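Local atomic coordinates of diaminopimelate decarboxylase (Psychromonas ingrahamii, PDB entry 4XG1), a protein that probably catalyses the pyridoxal-phosphate-dependent decarboxylation of meso-diaminopimelate to L-lysine, the last step of lysine biosynthesis by the diaminopimelate pathway. Residues Q43-A48 and E255-I260; A209-A214 and G239-P244. All coordinates share one frame; numbering follows the deposited sequence.

Interaction 1 (Q43-A48 and E255-I260); sequences QAFDSA and EYMTAI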
loop_
_atom_site.group_PDB
_atom_site.type_symbol
_atom_site.label_atom_id
_atom_site.label_comp_id
_atom_site.label_asym_id
_atom_site.label_seq_id
_atom_site.Cartn_x
_atom_site.Cartn_y
_atom_site.Cartn_z
ATOM N N GLN B 43 12.389 -0.541 26.137
ATOM C CA GLN B 43 13.255 -0.445 27.322
ATOM C C GLN B 43 14.695 -0.840 27.023
ATOM O O GLN B 43 15.607 -0.143 27.440
ATOM C CB GLN B 43 12.701 -1.284 28.477
ATOM C CG GLN B 43 11.876 -0.432 29.423
ATOM C CD GLN B 43 10.706 -1.173 30.011
ATOM O OE1 GLN B 43 10.585 -2.406 29.857
ATOM N NE2 GLN B 43 9.870 -0.447 30.752
ATOM N N ALA B 44 14.882 -1.932 26.285
ATOM C CA ALA B 44 16.211 -2.326 25.823
ATOM C C ALA B 44 16.951 -1.133 25.267
ATOM O O ALA B 44 18.102 -0.930 25.631
ATOM C CB ALA B 44 16.129 -3.409 24.786
ATOM N N PHE B 45 16.274 -0.294 24.489
ATOM C CA PHE B 45 16.879 0.930 23.989
ATOM C C PHE B 45 17.094 1.999 25.067
ATOM O O PHE B 45 18.126 2.667 25.118
ATOM C CB PHE B 45 15.983 1.587 22.914
ATOM C CG PHE B 45 16.263 1.147 21.491
ATOM C CD1 PHE B 45 17.309 1.685 20.810
ATOM C CD2 PHE B 45 15.451 0.216 20.849
ATOM C CE1 PHE B 45 17.590 1.297 19.518
ATOM C CE2 PHE B 45 15.726 -0.192 19.562
ATOM C CZ PHE B 45 16.811 0.365 18.891
ATOM N N ASP B 46 16.069 2.224 25.881
ATOM C CA ASP B 46 16.089 3.307 26.843
ATOM C C ASP B 46 17.119 3.064 27.948
ATOM O O ASP B 46 17.947 3.922 28.240
ATOM C CB ASP B 46 14.727 3.452 27.468
ATOM C CG ASP B 46 14.623 4.666 28.353
ATOM O OD1 ASP B 46 14.832 5.791 27.838
ATOM O OD2 ASP B 46 14.292 4.460 29.555
ATOM N N SER B 47 17.087 1.879 28.530
ATOM C CA SER B 47 18.020 1.517 29.589
ATOM C C SER B 47 19.437 1.679 29.073
ATOM O O SER B 47 20.229 2.451 29.646
ATOM C CB SER B 47 17.810 0.070 30.041
ATOM O OG SER B 47 16.565 -0.049 30.671
ATOM N N ALA B 48 19.738 0.993 27.969
ATOM C CA ALA B 48 21.071 0.976 27.418
ATOM C C ALA B 48 21.647 2.368 27.237
ATOM O O ALA B 48 22.856 2.539 27.315
ATOM C CB ALA B 48 21.093 0.213 26.123
ATOM N N GLU B 255 23.623 -3.405 22.477
ATOM C CA GLU B 255 24.966 -3.326 21.839
ATOM C C GLU B 255 25.157 -2.102 20.945
ATOM O O GLU B 255 26.203 -1.423 20.975
ATOM C CB GLU B 255 25.189 -4.554 20.984
ATOM C CG GLU B 255 24.979 -5.859 21.733
ATOM C CD GLU B 255 24.655 -7.052 20.848
ATOM O OE1 GLU B 255 24.651 -6.910 19.607
ATOM O OE2 GLU B 255 24.399 -8.151 21.400
ATOM N N TYR B 256 24.138 -1.832 20.136
ATOM C CA TYR B 256 24.121 -0.667 19.276
ATOM C C TYR B 256 24.255 0.591 20.070
ATOM O O TYR B 256 25.013 1.505 19.684
ATOM C CB TYR B 256 22.802 -0.663 18.470
ATOM C CG TYR B 256 22.218 0.675 18.019
ATOM C CD1 TYR B 256 22.615 1.261 16.841
ATOM C CD2 TYR B 256 21.225 1.311 18.740
ATOM C CE1 TYR B 256 22.032 2.463 16.383
ATOM C CE2 TYR B 256 20.665 2.517 18.293
ATOM C CZ TYR B 256 21.058 3.075 17.104
ATOM O OH TYR B 256 20.499 4.260 16.635
ATOM N N MET B 257 23.501 0.680 21.161
ATOM C CA MET B 257 23.525 1.884 21.990
ATOM C C MET B 257 24.883 2.091 22.722
ATOM O O MET B 257 25.474 3.167 22.657
ATOM C CB MET B 257 22.433 1.809 23.021
ATOM C CG MET B 257 22.215 3.083 23.755
ATOM S SD MET B 257 21.526 4.432 22.825
ATOM C CE MET B 257 19.982 3.622 22.323
ATOM N N THR B 258 25.383 1.046 23.356
ATOM C CA THR B 258 26.657 1.097 24.076
ATOM C C THR B 258 27.787 1.591 23.183
ATOM O O THR B 258 28.524 2.516 23.566
ATOM C CB THR B 258 27.074 -0.299 24.613
ATOM O OG1 THR B 258 25.948 -0.954 25.217
ATOM C CG2 THR B 258 28.113 -0.146 25.639
ATOM N N ALA B 259 27.895 1.026 21.979
ATOM C CA ALA B 259 28.879 1.551 21.029
ATOM C C ALA B 259 28.701 3.067 20.819
ATOM O O ALA B 259 29.682 3.853 20.820
ATOM C CB ALA B 259 28.783 0.812 19.716
ATOM N N ILE B 260 27.463 3.498 20.671
ATOM C CA ILE B 260 27.220 4.910 20.416
ATOM C C ILE B 260 27.579 5.749 21.631
ATOM O O ILE B 260 28.065 6.903 21.494
ATOM C CB ILE B 260 25.758 5.147 19.959
ATOM C CG1 ILE B 260 25.592 4.708 18.510
ATOM C CG2 ILE B 260 25.365 6.621 20.054
ATOM C CD1 ILE B 260 24.158 4.541 18.063
#

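Interaction 2 (A209-A214 and G239-P244); sequences APFIEA and GGLGVP. With LLP ((2S)-2-amino-6-[[3-hydroxy-2-methyl-5-(phosphonooxymethyl)pyridin-4-yl]methylideneamino]hexanoic acid), chain T; TME (propane), chain Q.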
loop_
_atom_site.group_PDB
_atom_site.type_symbol
_atom_site.label_atom_id
_atom_site.label_comp_id
_atom_site.label_asym_id
_atom_site.label_seq_id
_atom_site.Cartn_x
_atom_site.Cartn_y
_atom_site.Cartn_z
ATOM N N ALA B 209 28.832 -0.489 12.315
ATOM C CA ALA B 209 29.831 0.400 11.760
ATOM C C ALA B 209 29.285 1.661 11.117
ATOM O O ALA B 209 29.768 2.766 11.373
ATOM C CB ALA B 209 30.727 -0.359 10.794
ATOM N N PRO B 210 28.264 1.535 10.272
ATOM C CA PRO B 210 27.825 2.751 9.594
ATOM C C PRO B 210 27.283 3.789 10.533
ATOM O O PRO B 210 27.327 4.991 10.246
ATOM C CB PRO B 210 26.724 2.259 8.634
ATOM C CG PRO B 210 26.741 0.796 8.681
ATOM C CD PRO B 210 27.446 0.372 9.929
ATOM N N PHE B 211 26.680 3.326 11.615
ATOM C CA PHE B 211 26.077 4.254 12.576
ATOM C C PHE B 211 27.184 5.084 13.231
ATOM O O PHE B 211 27.139 6.309 13.283
ATOM C CB PHE B 211 25.290 3.462 13.621
ATOM C CG PHE B 211 24.092 2.751 13.062
ATOM C CD1 PHE B 211 22.959 3.482 12.676
ATOM C CD2 PHE B 211 24.080 1.375 12.900
ATOM C CE1 PHE B 211 21.834 2.843 12.143
ATOM C CE2 PHE B 211 22.960 0.733 12.374
ATOM C CZ PHE B 211 21.843 1.465 11.977
ATOM N N ILE B 212 28.240 4.397 13.622
ATOM C CA ILE B 212 29.389 5.053 14.227
ATOM C C ILE B 212 30.020 5.994 13.246
ATOM O O ILE B 212 30.290 7.161 13.524
ATOM C CB ILE B 212 30.438 4.024 14.651
ATOM C CG1 ILE B 212 29.873 3.035 15.668
ATOM C CG2 ILE B 212 31.617 4.739 15.268
ATOM C CD1 ILE B 212 29.291 3.660 16.921
ATOM N N GLU B 213 30.284 5.472 12.066
ATOM C CA GLU B 213 30.833 6.325 11.024
ATOM C C GLU B 213 30.046 7.606 10.879
ATOM O O GLU B 213 30.617 8.679 10.776
ATOM C CB GLU B 213 30.930 5.585 9.705
ATOM C CG GLU B 213 31.809 6.371 8.738
ATOM C CD GLU B 213 32.381 5.575 7.575
ATOM O OE1 GLU B 213 32.224 4.320 7.490
ATOM O OE2 GLU B 213 33.028 6.222 6.735
ATOM N N ALA B 214 28.732 7.496 10.889
ATOM C CA ALA B 214 27.851 8.652 10.773
ATOM C C ALA B 214 27.962 9.597 11.968
ATOM O O ALA B 214 28.034 10.828 11.815
ATOM C CB ALA B 214 26.408 8.185 10.628
ATOM N N GLY B 239 16.751 6.230 12.955
ATOM C CA GLY B 239 16.526 4.821 13.252
ATOM C C GLY B 239 17.430 4.022 12.341
ATOM O O GLY B 239 18.529 4.489 12.017
ATOM N N GLY B 240 16.964 2.860 11.914
ATOM C CA GLY B 240 17.662 2.083 10.915
ATOM C C GLY B 240 18.236 0.776 11.414
ATOM O O GLY B 240 18.704 -0.046 10.632
ATOM N N LEU B 241 18.224 0.569 12.711
ATOM C CA LEU B 241 18.770 -0.647 13.241
ATOM C C LEU B 241 17.872 -1.819 12.802
ATOM O O LEU B 241 16.628 -1.788 13.003
ATOM C CB LEU B 241 18.870 -0.586 14.775
ATOM C CG LEU B 241 19.403 -1.860 15.452
ATOM C CD1 LEU B 241 20.833 -2.162 15.016
ATOM C CD2 LEU B 241 19.346 -1.726 16.966
ATOM N N GLY B 242 18.507 -2.836 12.228
ATOM C CA GLY B 242 17.780 -3.929 11.639
ATOM C C GLY B 242 17.359 -5.009 12.606
ATOM O O GLY B 242 17.673 -4.934 13.794
ATOM N N VAL B 243 16.592 -5.983 12.116
ATOM C CA VAL B 243 16.125 -7.070 12.936
ATOM C C VAL B 243 16.310 -8.378 12.204
ATOM O O VAL B 243 16.491 -8.387 10.985
ATOM C CB VAL B 243 14.638 -6.940 13.332
ATOM C CG1 VAL B 243 14.394 -5.685 14.132
ATOM C CG2 VAL B 243 13.718 -6.990 12.116
ATOM N N PRO B 244 16.231 -9.496 12.940
ATOM C CA PRO B 244 16.236 -10.833 12.316
ATOM C C PRO B 244 14.891 -11.223 11.735
ATOM O O PRO B 244 13.914 -11.391 12.492
ATOM C CB PRO B 244 16.605 -11.774 13.484
ATOM C CG PRO B 244 16.149 -11.062 14.718
ATOM C CD PRO B 244 16.361 -9.582 14.419
HETATM N N1 LLP T . 13.496 8.121 11.079
HETATM C C2 LLP T . 13.313 8.491 9.807
HETATM C "C2'" LLP T . 13.577 9.922 9.413
HETATM C C3 LLP T . 12.834 7.475 8.851
HETATM O O3 LLP T . 12.663 7.792 7.547
HETATM C C4 LLP T . 12.601 6.103 9.315
HETATM C "C4'" LLP T . 12.150 4.995 8.416
HETATM C C5 LLP T . 12.841 5.819 10.744
HETATM C C6 LLP T . 13.262 6.866 11.551
HETATM C "C5'" LLP T . 12.618 4.461 11.352
HETATM O OP4 LLP T . 13.402 3.484 10.789
HETATM P P LLP T . 13.426 1.966 11.300
HETATM O OP1 LLP T . 11.954 1.595 11.415
HETATM O OP2 LLP T . 14.308 1.164 10.314
HETATM O OP3 LLP T . 14.261 1.916 12.593
HETATM N N LLP T . 8.429 0.306 4.496
HETATM C CA LLP T . 9.851 -0.183 4.718
HETATM C CB LLP T . 10.510 0.549 5.882
HETATM C CG LLP T . 11.379 1.739 5.523
HETATM C CD LLP T . 11.067 2.957 6.364
HETATM C CE LLP T . 12.114 4.058 6.115
HETATM N NZ LLP T . 12.097 5.249 6.989
HETATM C C LLP T . 9.806 -1.645 5.092
HETATM O O LLP T . 8.750 -2.226 5.272
HETATM O OXT LLP T . 10.816 -2.310 5.250
HETATM C C1 TME Q . 30.500 -3.859 11.991
HETATM C C2 TME Q . 29.783 -3.659 13.328
HETATM C C3 TME Q . 28.722 -4.738 13.663
#

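Interaction 1 (Q43-A48 and E255-I260)
F45 and A48, a turn apart on one helix, meet Y256 and M257 on another, and together they illustrate how neighbouring helices on the outside of a TIM barrel pack when they run nearly parallel. The axes of 43-48 and 255-260 approach to 9.0 Å and cross at -23°. Four side chains bridge the gap, by van der Waals contact alone. The tight part sets the rim of one aromatic ring against a second ring and a methionine methyl. F45 presents that rim: its CE1 lies 3.5 Å from CE2 of Y256, with the two ring planes turned 78° from each other, while CD1 on the same rim is 3.6 Å from the methyl CE of M257. That methyl arrives by a folded route. CG of M257 is anti to its backbone N (chi1 -170°), but bends at chi2 and chi3 curl the chain back so that CE reaches F45 and also lies 3.5 Å from F45 O. CD1 of I260 sits over one face of the Y256 ring, offset toward the rim.

Toward solvent the partners become fewer, though no more distant. There A48, partly exposed, meets M257 alone, CB to CB at 3.7 Å and A48 C to M257 CG at 3.6 Å; S47 and T258 on the two helices are exposed. On the inner side the contact rests on the barrel wall: F45 packs on I56 of strand 54-59, whereas Y256, M257 and I260 lie against F273 of the adjoining parallel strand 270-273.

Interaction 2 (A209-A214 and G239-P244)
The phosphate-binding glycine loop of a pyridoxal-phosphate TIM barrel shows how a cofactor site can be backed by an aromatic side chain packed on the loop backbone, here between the start of helix 209-227 and the sequence G239-G240-L241-G242 that follows strand 234-236. F211 is the side chain that spans the gap. With CG anti to the carbonyl carbon (chi1 -66°), its ring extends from the helix and meets the loop backbone with its far end. CE1 stands 3.7 Å from G239 O, and CZ is at the same distance from both C and O of G240; the carbonyl oxygen of G240 lies at the ring edge, in its plane. L241 comes near with its backbone N, 3.8 Å from CZ of F211; its side chain is looser, CD1 to CE2 of F211 at 4.5 Å.

G240 has a positive phi of 113°, and in this backbone shape its carbonyl faces the F211 ring edge while its N-H reaches the phosphate of the bound pyridoxal-lysine adduct LLP. CA of G239 lies 3.7 Å from the phosphate oxygen OP3 of LLP. G239 N is tied to ND1 of H200, and G240 and G242 make backbone hydrogen bonds with L205, so the loop is fastened to the chain that precedes the helix. Opposite the F211 contact, the backbone serves the cofactor: G240 N donates to LLP OP3 at 2.9 Å, with a nearly straight N-H...O angle of 166°.

In the fold
The two contacts touch, their centres 12 Å apart. L241 joins them: its CD2 lies 3.8 Å from CZ of F45 and 3.9 Å from CG of Y256, so the loop of interaction 2 is packed directly on the aromatic pair of interaction 1. Y256 also meets F211 edge-to-face, with CE1 of Y256 3.9 Å from CG of F211, so helix 253-262, one partner of interaction 1, also packs against interaction 2. Interaction 2 touches LLP itself, whereas the F45 side chain remains about 7 Å from it at the nearest atoms; F45 also packs on P275, in the predicted cofactor-binding sequence E274-R277.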